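L-isoleucine-4-hydroxylase (Bacillus thuringiensis, PDB 6LNH) catalyses the iron- and 2-oxoglutarate-dependent hydroxylation of L-isoleucine to (4S)-4-hydroxy-L-isoleucine, and also acts on related aliphatic and sulphur-containing amino acids. Local coordinates at the interface of chains A and B. Residues are numbered along the deposited sequence; one frame, centred on the assembly and turned at random. Chains: chain A/B, L-isoleucine-4-hydroxylase.

The interface of chains A and B. Residues chain A 158-159, 161, 189, 227-229, 231; chain B 194, 202-205.
With CG anti to its backbone N (chi1 180°) and the ring turned by a chi2 of -70°, B:Phe205 lays its phenyl group against chain A. One ring face meets the bare main chain of A:Gly229, whose CA stands 4.0 Å from the ring centroid in a CH-pi contact offset toward the rim. At the far end of the ring, A:Ile189, its CG1 anti to the backbone N (chi1 169°), crosses obliquely and spreads both branches: CG2 lies 3.5 Å from CE1 of B:Phe205, and CG1 touches CZ at 3.6 Å. The carbonyl O of A:Pro227 comes in next to that tip, 3.4 Å from CE2 of B:Phe205. A:Pro161 packs at the ring's root, CB to CB of B:Phe205 at 3.8 Å, while its CG and CD rest on the B:Asn203-B:Gln204 main chain. CG of A:Pro227 meets CD1 of B:Leu194 at 3.8 Å and CG1 of B:Ile202 at 3.9 Å. B:Gln204, bent at chi2, sets OE1 3.3 Å from the carbonyl O of A:Lys158, two oxygens in contact but not bonded. Apolar packing holds this patch, without polar bonds between its chains. It forms part of a two-fold symmetric interface, whose biological role the structure alone does not show; strand 204-206, the loop before it and strand 193-196 of chain B pack against strands 189-190 and 228-229 and neighbouring loops of chain A, in the double-stranded beta-helix fold of 2-oxoglutarate dioxygenases.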
loop_
_atom_site.group_PDB
_atom_site.type_symbol
_atom_site.label_atom_id
_atom_site.label_comp_id
_atom_site.label_asym_id
_atom_site.label_seq_id
_atom_site.Cartn_x
_atom_site.Cartn_y
_atom_site.Cartn_z
ATOM N N LYS A 158 5.410 8.988 -14.029
ATOM C CA LYS A 158 4.101 9.625 -13.894
ATOM C C LYS A 158 3.520 10.010 -15.250
ATOM O O LYS A 158 2.301 9.927 -15.450
ATOM C CB LYS A 158 4.199 10.851 -12.991
ATOM C CG LYS A 158 2.847 11.347 -12.480
ATOM C CD LYS A 158 2.978 12.076 -11.148
ATOM C CE LYS A 158 3.864 13.305 -11.274
ATOM N NZ LYS A 158 4.090 13.966 -9.958
ATOM N N GLU A 159 4.377 10.379 -16.202
ATOM C CA GLU A 159 3.972 10.722 -17.560
ATOM C C GLU A 159 4.077 9.522 -18.512
ATOM O O GLU A 159 3.585 9.599 -19.643
ATOM C CB GLU A 159 4.832 11.881 -18.081
ATOM C CG GLU A 159 5.168 12.933 -17.017
ATOM C CD GLU A 159 6.496 12.659 -16.341
ATOM O OE1 GLU A 159 7.478 12.385 -17.061
ATOM O OE2 GLU A 159 6.553 12.703 -15.095
ATOM N N PRO A 161 3.432 5.300 -18.116
ATOM C CA PRO A 161 3.235 3.912 -17.659
ATOM C C PRO A 161 4.004 2.921 -18.522
ATOM O O PRO A 161 4.378 3.197 -19.667
ATOM C CB PRO A 161 1.724 3.709 -17.819
ATOM C CG PRO A 161 1.315 4.741 -18.856
ATOM C CD PRO A 161 2.236 5.894 -18.705
ATOM N N ILE A 189 2.783 0.954 -8.852
ATOM C CA ILE A 189 1.402 0.510 -8.749
ATOM C C ILE A 189 1.087 -0.267 -10.019
ATOM O O ILE A 189 1.627 0.016 -11.093
ATOM C CB ILE A 189 0.423 1.693 -8.526
ATOM C CG1 ILE A 189 -1.036 1.259 -8.676
ATOM C CG2 ILE A 189 0.719 2.835 -9.461
ATOM C CD1 ILE A 189 -1.520 0.352 -7.572
ATOM N N PRO A 227 -0.723 -3.034 -16.580
ATOM C CA PRO A 227 0.342 -2.031 -16.704
ATOM C C PRO A 227 0.888 -1.578 -15.356
ATOM O O PRO A 227 0.231 -1.669 -14.317
ATOM C CB PRO A 227 -0.349 -0.870 -17.434
ATOM C CG PRO A 227 -1.465 -1.520 -18.185
ATOM C CD PRO A 227 -1.952 -2.617 -17.281
ATOM N N LEU A 228 2.125 -1.085 -15.391
ATOM C CA LEU A 228 2.823 -0.559 -14.223
ATOM C C LEU A 228 2.792 0.966 -14.241
ATOM O O LEU A 228 3.103 1.584 -15.263
ATOM C CB LEU A 228 4.269 -1.055 -14.192
ATOM C CG LEU A 228 5.029 -0.867 -12.881
ATOM C CD1 LEU A 228 4.563 -1.877 -11.842
ATOM C CD2 LEU A 228 6.531 -0.971 -13.110
ATOM N N GLY A 229 2.404 1.568 -13.111
ATOM C CA GLY A 229 2.299 3.006 -13.000
ATOM C C GLY A 229 2.939 3.522 -11.709
ATOM O O GLY A 229 3.496 2.751 -10.930
ATOM N N GLU A 231 1.997 7.102 -8.948
ATOM C CA GLU A 231 1.529 8.445 -8.622
ATOM C C GLU A 231 2.602 9.291 -7.955
ATOM O O GLU A 231 2.281 10.302 -7.323
ATOM C CB GLU A 231 0.300 8.375 -7.710
ATOM C CG GLU A 231 -0.930 7.683 -8.283
ATOM C CD GLU A 231 -1.465 8.341 -9.543
ATOM O OE1 GLU A 231 -1.430 9.589 -9.634
ATOM O OE2 GLU A 231 -1.968 7.612 -10.422
ATOM N N LEU B 194 -6.940 3.136 -16.998
ATOM C CA LEU B 194 -5.977 3.218 -18.086
ATOM C C LEU B 194 -6.505 4.132 -19.181
ATOM O O LEU B 194 -7.705 4.148 -19.465
ATOM C CB LEU B 194 -5.682 1.827 -18.654
ATOM C CG LEU B 194 -5.307 0.801 -17.586
ATOM C CD1 LEU B 194 -5.161 -0.584 -18.191
ATOM C CD2 LEU B 194 -4.027 1.225 -16.878
ATOM N N ILE B 202 -0.484 1.757 -23.833
ATOM C CA ILE B 202 -1.131 2.517 -22.722
ATOM C C ILE B 202 -0.411 3.866 -22.626
ATOM O O ILE B 202 0.827 3.872 -22.675
ATOM C CB ILE B 202 -1.060 1.725 -21.403
ATOM C CG1 ILE B 202 -1.665 0.329 -21.558
ATOM C CG2 ILE B 202 -1.711 2.497 -20.271
ATOM C CD1 ILE B 202 -3.051 0.328 -22.149
ATOM N N ASN B 203 -1.160 4.959 -22.488
ATOM C CA ASN B 203 -0.531 6.303 -22.463
ATOM C C ASN B 203 -0.637 6.940 -21.075
ATOM O O ASN B 203 0.163 7.846 -20.796
ATOM C CB ASN B 203 -1.112 7.198 -23.559
ATOM C CG ASN B 203 -0.910 6.611 -24.938
ATOM O OD1 ASN B 203 -1.849 6.117 -25.555
ATOM N ND2 ASN B 203 0.320 6.644 -25.421
ATOM N N GLN B 204 -1.572 6.479 -20.241
ATOM C CA GLN B 204 -1.736 7.073 -18.923
ATOM C C GLN B 204 -2.289 6.038 -17.957
ATOM O O GLN B 204 -3.122 5.208 -18.325
ATOM C CB GLN B 204 -2.662 8.296 -18.962
ATOM C CG GLN B 204 -1.936 9.622 -19.131
ATOM C CD GLN B 204 -1.152 10.017 -17.894
ATOM O OE1 GLN B 204 0.075 9.911 -17.864
ATOM N NE2 GLN B 204 -1.856 10.479 -16.864
ATOM N N PHE B 205 -1.817 6.110 -16.718
ATOM C CA PHE B 205 -2.188 5.180 -15.661
ATOM C C PHE B 205 -2.622 6.049 -14.492
ATOM O O PHE B 205 -1.805 6.778 -13.922
ATOM C CB PHE B 205 -1.017 4.262 -15.290
ATOM C CG PHE B 205 -1.323 3.264 -14.194
ATOM C CD1 PHE B 205 -1.512 3.671 -12.879
ATOM C CD2 PHE B 205 -1.398 1.911 -14.481
ATOM C CE1 PHE B 205 -1.789 2.753 -11.882
ATOM C CE2 PHE B 205 -1.670 0.985 -13.486
ATOM C CZ PHE B 205 -1.863 1.409 -12.184
#